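Local coordinates for protein putative amidohydrolase (Unidentified, PDB 3MKV) that probably acts as a zinc-dependent prolidase of the amidohydrolase superfamily, cleaving dipeptides that end in proline, at residues A[116-120]-A[121-125]; A[96-100]-A[101-105]; A[215-218]-A[219-223]; A[233-237]-A[238-242]. All blocks are in the same frame, centred on the assembly; numbering follows the deposited sequence.

Contact 1: A[116-120]-A[121-125]; sequences KQAVE and SGLVE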
loop_
_atom_site.group_PDB
_atom_site.type_symbol
_atom_site.label_atom_id
_atom_site.label_comp_id
_atom_site.label_asym_id
_atom_site.label_seq_id
_atom_site.Cartn_x
_atom_site.Cartn_y
_atom_site.Cartn_z
ATOM N N LYS A 116 6.998 -26.892 19.865
ATOM C CA LYS A 116 6.191 -27.837 20.616
ATOM C C LYS A 116 6.042 -29.148 19.855
ATOM O O LYS A 116 6.140 -30.223 20.446
ATOM C CB LYS A 116 4.811 -27.252 20.927
ATOM C CG LYS A 116 3.874 -28.250 21.587
ATOM C CD LYS A 116 2.418 -27.859 21.405
ATOM C CE LYS A 116 1.985 -26.812 22.416
ATOM N NZ LYS A 116 1.948 -27.373 23.794
ATOM N N GLN A 117 5.801 -29.060 18.544
ATOM C CA GLN A 117 5.597 -30.269 17.753
ATOM C C GLN A 117 6.923 -31.004 17.560
ATOM O O GLN A 117 6.981 -32.217 17.704
ATOM C CB GLN A 117 4.910 -29.955 16.418
ATOM C CG GLN A 117 5.803 -30.057 15.194
ATOM C CD GLN A 117 5.730 -31.424 14.530
ATOM O OE1 GLN A 117 4.662 -32.040 14.462
ATOM N NE2 GLN A 117 6.868 -31.901 14.030
ATOM N N ALA A 118 7.979 -30.261 17.264
ATOM C CA ALA A 118 9.313 -30.825 17.114
ATOM C C ALA A 118 9.700 -31.753 18.287
ATOM O O ALA A 118 10.196 -32.868 18.074
ATOM C CB ALA A 118 10.310 -29.704 16.973
ATOM N N VAL A 119 9.482 -31.287 19.516
ATOM C CA VAL A 119 9.705 -32.113 20.697
ATOM C C VAL A 119 8.747 -33.304 20.773
ATOM O O VAL A 119 9.167 -34.431 21.028
ATOM C CB VAL A 119 9.554 -31.321 22.026
ATOM C CG1 VAL A 119 9.696 -32.261 23.205
ATOM C CG2 VAL A 119 10.577 -30.212 22.125
ATOM N N GLU A 120 7.456 -33.067 20.582
ATOM C CA GLU A 120 6.509 -34.148 20.787
ATOM C C GLU A 120 6.683 -35.255 19.759
ATOM O O GLU A 120 6.446 -36.424 20.061
ATOM C CB GLU A 120 5.065 -33.642 20.851
ATOM C CG GLU A 120 4.755 -32.854 22.122
ATOM C CD GLU A 120 5.019 -33.643 23.411
ATOM O OE1 GLU A 120 4.286 -34.631 23.654
ATOM O OE2 GLU A 120 5.942 -33.267 24.188
ATOM N N SER A 121 7.104 -34.893 18.549
ATOM C CA SER A 121 7.346 -35.880 17.501
ATOM C C SER A 121 8.707 -36.575 17.663
ATOM O O SER A 121 9.058 -37.472 16.894
ATOM C CB SER A 121 7.256 -35.225 16.124
ATOM O OG SER A 121 8.427 -34.467 15.858
ATOM N N GLY A 122 9.469 -36.161 18.666
ATOM C CA GLY A 122 10.791 -36.729 18.891
ATOM C C GLY A 122 11.878 -36.212 17.959
ATOM O O GLY A 122 13.017 -36.673 18.017
ATOM N N LEU A 123 11.540 -35.253 17.100
ATOM C CA LEU A 123 12.522 -34.684 16.190
ATOM C C LEU A 123 13.690 -34.059 16.962
ATOM O O LEU A 123 14.830 -34.062 16.493
ATOM C CB LEU A 123 11.862 -33.675 15.247
ATOM C CG LEU A 123 12.728 -32.959 14.196
ATOM C CD1 LEU A 123 13.386 -33.945 13.212
ATOM C CD2 LEU A 123 11.905 -31.907 13.443
ATOM N N VAL A 124 13.402 -33.512 18.140
ATOM C CA VAL A 124 14.446 -33.071 19.058
ATOM C C VAL A 124 14.109 -33.586 20.451
ATOM O O VAL A 124 13.001 -34.058 20.682
ATOM C CB VAL A 124 14.587 -31.527 19.128
ATOM C CG1 VAL A 124 14.472 -30.907 17.759
ATOM C CG2 VAL A 124 13.564 -30.933 20.089
ATOM N N GLU A 125 15.063 -33.499 21.372
ATOM C CA GLU A 125 14.806 -33.866 22.759
ATOM C C GLU A 125 14.750 -32.624 23.632
ATOM O O GLU A 125 15.576 -31.719 23.499
ATOM C CB GLU A 125 15.892 -34.794 23.297
ATOM C CG GLU A 125 15.859 -36.206 22.750
ATOM C CD GLU A 125 17.088 -36.992 23.163
ATOM O OE1 GLU A 125 18.027 -36.372 23.708
ATOM O OE2 GLU A 125 17.117 -38.224 22.949
#

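Contact 2: A[96-100]-A[101-105]; sequences AMLRR and GFTTV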
loop_
_atom_site.group_PDB
_atom_site.type_symbol
_atom_site.label_atom_id
_atom_site.label_comp_id
_atom_site.label_asym_id
_atom_site.label_seq_id
_atom_site.Cartn_x
_atom_site.Cartn_y
_atom_site.Cartn_z
ATOM N N ALA A 96 19.579 -29.239 27.558
ATOM C CA ALA A 96 20.184 -29.053 28.863
ATOM C C ALA A 96 19.136 -28.888 29.959
ATOM O O ALA A 96 19.403 -29.223 31.120
ATOM C CB ALA A 96 21.138 -27.881 28.841
ATOM N N MET A 97 17.950 -28.386 29.595
ATOM C CA MET A 97 16.872 -28.181 30.571
ATOM C C MET A 97 16.429 -29.537 31.057
ATOM O O MET A 97 16.283 -29.764 32.260
ATOM C CB MET A 97 15.669 -27.426 29.974
ATOM C CG MET A 97 15.936 -25.968 29.564
ATOM S SD MET A 97 14.477 -25.140 28.870
ATOM C CE MET A 97 14.996 -23.454 28.887
ATOM N N LEU A 98 16.230 -30.442 30.099
ATOM C CA LEU A 98 15.808 -31.805 30.379
ATOM C C LEU A 98 16.829 -32.538 31.253
ATOM O O LEU A 98 16.458 -33.258 32.182
ATOM C CB LEU A 98 15.586 -32.551 29.065
ATOM C CG LEU A 98 14.872 -33.897 29.159
ATOM C CD1 LEU A 98 13.571 -33.808 29.973
ATOM C CD2 LEU A 98 14.600 -34.433 27.741
ATOM N N ARG A 99 18.112 -32.332 30.960
ATOM C CA ARG A 99 19.203 -32.940 31.726
ATOM C C ARG A 99 19.200 -32.490 33.180
ATOM O O ARG A 99 19.589 -33.250 34.056
ATOM C CB ARG A 99 20.561 -32.628 31.083
ATOM C CG ARG A 99 21.726 -33.428 31.680
ATOM C CD ARG A 99 21.434 -34.924 31.627
ATOM N NE ARG A 99 22.297 -35.717 32.502
ATOM C CZ ARG A 99 21.964 -36.108 33.734
ATOM N NH1 ARG A 99 20.780 -35.776 34.242
ATOM N NH2 ARG A 99 22.812 -36.831 34.457
ATOM N N ARG A 100 18.778 -31.249 33.424
ATOM C CA ARG A 100 18.639 -30.704 34.781
ATOM C C ARG A 100 17.351 -31.190 35.466
ATOM O O ARG A 100 17.009 -30.742 36.564
ATOM C CB ARG A 100 18.662 -29.169 34.747
ATOM C CG ARG A 100 19.964 -28.568 34.220
ATOM C CD ARG A 100 20.067 -27.054 34.473
ATOM N NE ARG A 100 19.379 -26.253 33.463
ATOM C CZ ARG A 100 19.931 -25.840 32.323
ATOM N NH1 ARG A 100 21.187 -26.152 32.039
ATOM N NH2 ARG A 100 19.227 -25.114 31.464
ATOM N N GLY A 101 16.626 -32.091 34.816
ATOM C CA GLY A 101 15.426 -32.662 35.427
ATOM C C GLY A 101 14.110 -32.008 35.039
ATOM O O GLY A 101 13.045 -32.448 35.459
ATOM N N PHE A 102 14.166 -30.955 34.233
ATOM C CA PHE A 102 12.946 -30.256 33.865
ATOM C C PHE A 102 12.218 -30.968 32.729
ATOM O O PHE A 102 12.629 -30.909 31.571
ATOM C CB PHE A 102 13.239 -28.790 33.547
ATOM C CG PHE A 102 13.719 -28.012 34.736
ATOM C CD1 PHE A 102 12.816 -27.429 35.609
ATOM C CD2 PHE A 102 15.078 -27.892 35.004
ATOM C CE1 PHE A 102 13.252 -26.718 36.717
ATOM C CE2 PHE A 102 15.523 -27.183 36.115
ATOM C CZ PHE A 102 14.603 -26.594 36.974
ATOM N N THR A 103 11.134 -31.655 33.084
ATOM C CA THR A 103 10.420 -32.486 32.134
ATOM C C THR A 103 9.298 -31.711 31.465
ATOM O O THR A 103 8.786 -32.115 30.421
ATOM C CB THR A 103 9.906 -33.804 32.773
ATOM O OG1 THR A 103 9.259 -33.527 34.018
ATOM C CG2 THR A 103 11.060 -34.747 33.035
ATOM N N THR A 104 8.921 -30.590 32.072
ATOM C CA THR A 104 7.973 -29.678 31.447
ATOM C C THR A 104 8.446 -28.249 31.669
ATOM O O THR A 104 8.994 -27.927 32.728
ATOM C CB THR A 104 6.540 -29.822 32.008
ATOM O OG1 THR A 104 6.034 -31.132 31.733
ATOM C CG2 THR A 104 5.613 -28.797 31.362
ATOM N N VAL A 105 8.252 -27.400 30.664
ATOM C CA VAL A 105 8.455 -25.968 30.846
ATOM C C VAL A 105 7.342 -25.134 30.215
ATOM O O VAL A 105 6.718 -25.537 29.226
ATOM C CB VAL A 105 9.808 -25.509 30.299
ATOM C CG1 VAL A 105 10.952 -26.095 31.143
ATOM C CG2 VAL A 105 9.937 -25.882 28.805
#

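Contact 3: A[215-218]-A[219-223]; sequences DEIR and AIVAE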
loop_
_atom_site.group_PDB
_atom_site.type_symbol
_atom_site.label_atom_id
_atom_site.label_comp_id
_atom_site.label_asym_id
_atom_site.label_seq_id
_atom_site.Cartn_x
_atom_site.Cartn_y
_atom_site.Cartn_z
ATOM N N ASP A 215 -8.583 -1.598 29.261
ATOM C CA ASP A 215 -9.410 -2.028 28.149
ATOM C C ASP A 215 -8.709 -3.077 27.293
ATOM O O ASP A 215 -9.337 -4.037 26.835
ATOM C CB ASP A 215 -9.765 -0.830 27.270
ATOM C CG ASP A 215 -10.903 0.004 27.837
ATOM O OD1 ASP A 215 -11.899 -0.578 28.320
ATOM O OD2 ASP A 215 -10.802 1.249 27.782
ATOM N N GLU A 216 -7.418 -2.872 27.041
ATOM C CA GLU A 216 -6.633 -3.854 26.280
ATOM C C GLU A 216 -6.468 -5.149 27.073
ATOM O O GLU A 216 -6.794 -6.218 26.574
ATOM C CB GLU A 216 -5.268 -3.288 25.851
ATOM C CG GLU A 216 -5.330 -2.247 24.726
ATOM C CD GLU A 216 -4.191 -1.244 24.798
ATOM O OE1 GLU A 216 -3.500 -1.018 23.771
ATOM O OE2 GLU A 216 -3.977 -0.681 25.892
ATOM N N ILE A 217 -6.019 -5.054 28.322
ATOM C CA ILE A 217 -5.823 -6.245 29.145
ATOM C C ILE A 217 -7.086 -7.087 29.206
ATOM O O ILE A 217 -7.045 -8.295 28.967
ATOM C CB ILE A 217 -5.392 -5.897 30.584
ATOM C CG1 ILE A 217 -4.036 -5.195 30.586
ATOM C CG2 ILE A 217 -5.351 -7.158 31.468
ATOM C CD1 ILE A 217 -3.569 -4.783 31.994
ATOM N N ARG A 218 -8.205 -6.449 29.531
ATOM C CA ARG A 218 -9.486 -7.147 29.609
ATOM C C ARG A 218 -9.896 -7.768 28.266
ATOM O O ARG A 218 -10.456 -8.864 28.235
ATOM C CB ARG A 218 -10.589 -6.231 30.154
ATOM C CG ARG A 218 -10.340 -5.734 31.578
ATOM C CD ARG A 218 -11.585 -5.097 32.207
ATOM N NE ARG A 218 -11.719 -3.688 31.839
ATOM C CZ ARG A 218 -11.363 -2.673 32.622
ATOM N NH1 ARG A 218 -10.861 -2.895 33.838
ATOM N NH2 ARG A 218 -11.512 -1.432 32.188
ATOM N N ALA A 219 -9.626 -7.087 27.155
ATOM C CA ALA A 219 -9.875 -7.710 25.843
ATOM C C ALA A 219 -8.999 -8.948 25.641
ATOM O O ALA A 219 -9.474 -9.970 25.156
ATOM C CB ALA A 219 -9.656 -6.722 24.707
ATOM N N ILE A 220 -7.724 -8.850 26.011
ATOM C CA ILE A 220 -6.785 -9.965 25.860
ATOM C C ILE A 220 -7.201 -11.170 26.710
ATOM O O ILE A 220 -7.248 -12.295 26.222
ATOM C CB ILE A 220 -5.320 -9.539 26.176
ATOM C CG1 ILE A 220 -4.797 -8.562 25.116
ATOM C CG2 ILE A 220 -4.410 -10.744 26.193
ATOM C CD1 ILE A 220 -3.626 -7.684 25.569
ATOM N N VAL A 221 -7.523 -10.929 27.977
ATOM C CA VAL A 221 -7.971 -11.993 28.874
ATOM C C VAL A 221 -9.254 -12.693 28.366
ATOM O O VAL A 221 -9.363 -13.917 28.399
ATOM C CB VAL A 221 -8.194 -11.452 30.306
ATOM C CG1 VAL A 221 -8.749 -12.529 31.176
ATOM C CG2 VAL A 221 -6.883 -10.902 30.901
ATOM N N ALA A 222 -10.221 -11.914 27.895
ATOM C CA ALA A 222 -11.460 -12.478 27.358
ATOM C C ALA A 222 -11.191 -13.365 26.147
ATOM O O ALA A 222 -11.721 -14.468 26.043
ATOM C CB ALA A 222 -12.425 -11.376 27.004
ATOM N N GLU A 223 -10.348 -12.887 25.242
ATOM C CA GLU A 223 -9.905 -13.689 24.099
ATOM C C GLU A 223 -9.274 -15.029 24.490
ATOM O O GLU A 223 -9.564 -16.049 23.866
ATOM C CB GLU A 223 -8.929 -12.893 23.225
ATOM C CG GLU A 223 -9.590 -11.831 22.382
ATOM C CD GLU A 223 -10.804 -12.358 21.640
ATOM O OE1 GLU A 223 -10.708 -13.457 21.060
ATOM O OE2 GLU A 223 -11.852 -11.669 21.636
#

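Contact 4: A[233-237]-A[238-242]; sequences AHAYT and PAAIA. With ZN (zinc ion), chain J; SO4 (sulfate ion), chain K.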
loop_
_atom_site.group_PDB
_atom_site.type_symbol
_atom_site.label_atom_id
_atom_site.label_comp_id
_atom_site.label_asym_id
_atom_site.label_seq_id
_atom_site.Cartn_x
_atom_site.Cartn_y
_atom_site.Cartn_z
ATOM N N ALA A 233 1.256 -12.381 32.809
ATOM C CA ALA A 233 1.637 -11.001 32.597
ATOM C C ALA A 233 2.880 -10.661 33.364
ATOM O O ALA A 233 2.962 -10.909 34.558
ATOM C CB ALA A 233 0.514 -10.075 33.009
ATOM N N HIS A 234 3.849 -10.094 32.662
ATOM C CA HIS A 234 5.070 -9.593 33.267
ATOM C C HIS A 234 4.707 -8.270 33.961
ATOM O O HIS A 234 4.136 -7.372 33.337
ATOM C CB HIS A 234 6.120 -9.442 32.155
ATOM C CG HIS A 234 7.195 -8.434 32.426
ATOM N ND1 HIS A 234 8.528 -8.774 32.498
ATOM C CD2 HIS A 234 7.144 -7.090 32.575
ATOM C CE1 HIS A 234 9.251 -7.687 32.708
ATOM N NE2 HIS A 234 8.433 -6.653 32.765
ATOM N N ALA A 235 4.991 -8.180 35.261
ATOM C CA ALA A 235 4.649 -6.999 36.076
ATOM C C ALA A 235 5.503 -6.931 37.343
ATOM O O ALA A 235 5.640 -7.925 38.053
ATOM C CB ALA A 235 3.164 -7.014 36.443
ATOM N N TYR A 236 6.064 -5.763 37.636
ATOM C CA TYR A 236 6.941 -5.605 38.806
ATOM C C TYR A 236 6.318 -4.903 40.027
ATOM O O TYR A 236 6.429 -5.403 41.150
ATOM C CB TYR A 236 8.234 -4.896 38.416
ATOM C CG TYR A 236 9.213 -5.757 37.652
ATOM C CD1 TYR A 236 9.637 -6.979 38.161
ATOM C CD2 TYR A 236 9.739 -5.335 36.437
ATOM C CE1 TYR A 236 10.536 -7.767 37.472
ATOM C CE2 TYR A 236 10.641 -6.119 35.736
ATOM C CZ TYR A 236 11.036 -7.336 36.257
ATOM O OH TYR A 236 11.935 -8.125 35.568
ATOM N N THR A 237 5.675 -3.755 39.811
ATOM C CA THR A 237 5.190 -2.910 40.912
ATOM C C THR A 237 3.766 -3.200 41.387
ATOM O O THR A 237 2.939 -3.726 40.645
ATOM C CB THR A 237 5.244 -1.416 40.550
ATOM O OG1 THR A 237 4.329 -1.156 39.478
ATOM C CG2 THR A 237 6.650 -1.002 40.139
ATOM N N PRO A 238 3.475 -2.840 42.643
ATOM C CA PRO A 238 2.125 -3.057 43.163
ATOM C C PRO A 238 1.048 -2.530 42.213
ATOM O O PRO A 238 0.124 -3.251 41.869
ATOM C CB PRO A 238 2.129 -2.280 44.487
ATOM C CG PRO A 238 3.590 -2.303 44.926
ATOM C CD PRO A 238 4.379 -2.225 43.637
ATOM N N ALA A 239 1.167 -1.275 41.796
ATOM C CA ALA A 239 0.191 -0.682 40.883
ATOM C C ALA A 239 -0.029 -1.535 39.626
ATOM O O ALA A 239 -1.162 -1.788 39.229
ATOM C CB ALA A 239 0.630 0.718 40.504
ATOM N N ALA A 240 1.067 -1.970 39.005
ATOM C CA ALA A 240 1.005 -2.766 37.781
ATOM C C ALA A 240 0.510 -4.194 38.033
ATOM O O ALA A 240 -0.303 -4.734 37.282
ATOM C CB ALA A 240 2.358 -2.773 37.102
ATOM N N ILE A 241 0.992 -4.802 39.105
ATOM C CA ILE A 241 0.488 -6.097 39.509
ATOM C C ILE A 241 -1.013 -6.050 39.792
ATOM O O ILE A 241 -1.777 -6.887 39.312
ATOM C CB ILE A 241 1.209 -6.577 40.752
ATOM C CG1 ILE A 241 2.699 -6.782 40.442
ATOM C CG2 ILE A 241 0.543 -7.837 41.278
ATOM C CD1 ILE A 241 3.560 -7.086 41.661
ATOM N N ALA A 242 -1.432 -5.055 40.564
ATOM C CA ALA A 242 -2.826 -4.934 40.977
ATOM C C ALA A 242 -3.808 -4.782 39.809
ATOM O O ALA A 242 -4.863 -5.424 39.788
ATOM C CB ALA A 242 -2.980 -3.767 41.972
HETATM ZN ZN ZN J . 9.461 -10.931 31.929
HETATM S S SO4 K . 13.254 -8.382 32.419
HETATM O O1 SO4 K . 14.074 -9.140 33.368
HETATM O O2 SO4 K . 12.599 -7.278 33.116
HETATM O O3 SO4 K . 14.107 -7.837 31.362
HETATM O O4 SO4 K . 12.237 -9.265 31.846
#

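Contact 1: A[116-120]-A[121-125]
S121 folds back over the last turn of its helix, and its side chain settles against the carbonyls of Q117 and A118. With chi1 at 76°, OG stands between the backbone N and the carbonyl carbon, 3.2 Å from Q117 O and 3.3 Å from A118 O; its one proton can serve either, weakly. S121 N also donates to Q117 O at 2.8 Å, so that this carbonyl meets both the backbone and the side chain of the serine. G122 takes a positive phi in a Schellman motif: its N donates to V119 O at 2.9 Å, and V124 N reaches A118 O at 3.3 Å. The turn thereby brings V124 back onto the helix. Its CG2 meets V119 CG2 at 3.7 Å, the two valine side chains crossing at about a right angle. The chi1 of V119 (176°) puts CG2 beside the backbone N, anti to the carbonyl carbon, where it meets V124. V119 and V124 both rest on M94 of helix 83-99, while A118, L123 and V124 pack on L88 of a second subunit, and the chain runs on to strand 128-131.

Contact 2: A[96-100]-A[101-105]
F102 and G101 close a Schellman motif over M97 and L98, ending helix 83-99 and starting strand 102-107 of the barrel with two residues, R100 and G101, between. G101 is the C-prime residue, with phi at 96°; lacking a CB, it avoids pressing on the carbonyl O of R100. Its N donates to L98 O at 2.9 Å. One residue on, F102 N reaches back to M97 O at 3.1 Å, tilted 30° from that carbonyl's plane. The same oxygen lies at the edge of the F102 ring, in its plane and 3.5 Å from CD2, so backbone and side chain of F102 both gather round M97 O. This follows from a chi1 of -65°, which sets CG beside the backbone N and lays the ring along the helix end. CD2 also meets R100 CB at 3.8 Å. M97 extends along the strand, its SD 4.3 Å from V105 CG1, and goes on to P127 and Q332. Outside the turn, F102 packs on L61 and D63 of strand 56-63, and the backbones of G101 and T103 bond to L61, fixing the new strand in the sheet. The guanidinium of R100 lies with one face over A96 O, while its nitrogens bond to Q335 and Q397. L98 curls its end toward the strand, where CD1 stands 3.4 Å from F102 O and L98 CA sends a CA-H...O contact to that same oxygen at 3.5 Å.

Contact 3: A[215-218]-A[219-223]
Helix 214-225 packs against helix 174-187, and within it I217 meets V221 and E216 meets I220, one turn on. Four successive i to i+4 bonds run through it: A219 N to D215 O, I220 N to E216 O at 2.8 Å, V221 N to I217 O at 2.9 Å, and A222 N to R218 O. V221 has chi1 at 176°, which sets CG2 beside its backbone N and back over the preceding turn, 3.3 Å from I217 O and 4.1 Å from I217 CG2. The side chains of I217 and V221 cross at a slant. I220 likewise has CG1 beside its backbone N, so that this carbon sits 3.4 Å from E216 O while the side chain packs on V177 and V181 of helix 174-187. I217 faces the loop residues C247 and V249. At the exposed side, R218 NH1 pairs with E214, and its NH2 forms a long salt bridge with D215 OD1 (4.0 Å). E216 bonds to S213 and G173 and forms a salt bridge with R182 of a third subunit. Aliphatic branches thus lie over carbonyls already used by the helix, while the charges of D215 and R218 stay on the exposed side. E216 differs in being buried, and its carboxylate is probably steadied by its several partners.

Contact 4: A[233-237]-A[238-242]
T237 turns OG1 to chi1 65°, between its own backbone N and carbonyl carbon, which aims the oxygen at the first turn of the helix; there it accepts a weak bond from A240 N at 3.4 Å. I241, with CG1 beside its backbone N (chi1 -64°), brings that branch against T237 O, 3.1 Å away, and ends with CD1 3.4 Å from Y236 O. T237 is the N-cap, and its carbonyl is gripped as well: I241 N donates to T237 O at 2.7 Å. A235 CB points at the helix and meets I241 CG1 at 4.0 Å, with the methyl of A240 beside it. The turn links strand 232-235 to helix 238-246 in a beta-alpha-beta unit that continues to strand 251-254, part of the TIM-barrel architecture in which the active site lies at the C-terminal ends of the strands. H234 in the strand and Y236 just after it turn to that site. H234 ND1 binds a zinc ion at 2.4 Å, the carboxylated K193 and H254 supplying its other protein ligands, while NE2 bonds to G198 O and so fixes the rotation of the imidazole. The Y236 OH donates to O2 of a sulfate ion at 2.7 Å and also pairs with Y280 OH. That sulfate oxygen lies in the ring planes of both Y236 and H234, 3.4 Å from H234 CE1. The sulfate, probably from the crystallisation liquor, is also held by H142 and by the backbone N atoms of V200 and A201.

In the fold
Along the chain the order is contact 2, contact 1, contact 3, contact 4, all within the amidohydrolase domain. Contacts 2 and 1 have centres about 14 Å apart: strand 102-107, which begins in contact 2, is followed by helix 113-120, which ends in contact 1, and helix 83-99 ends in contact 2 and packs against contact 1. Contacts 3 and 4 are similarly close, with centres about 16 Å apart, helix 214-225 leading into strand 232-235. The two groups lie far apart, contacts 2 and 4 on opposite sides of the chain's centre at about 29 Å. Contacts 1 and 3 lie where other subunits are reached, and contact 4 where a zinc ion is bound.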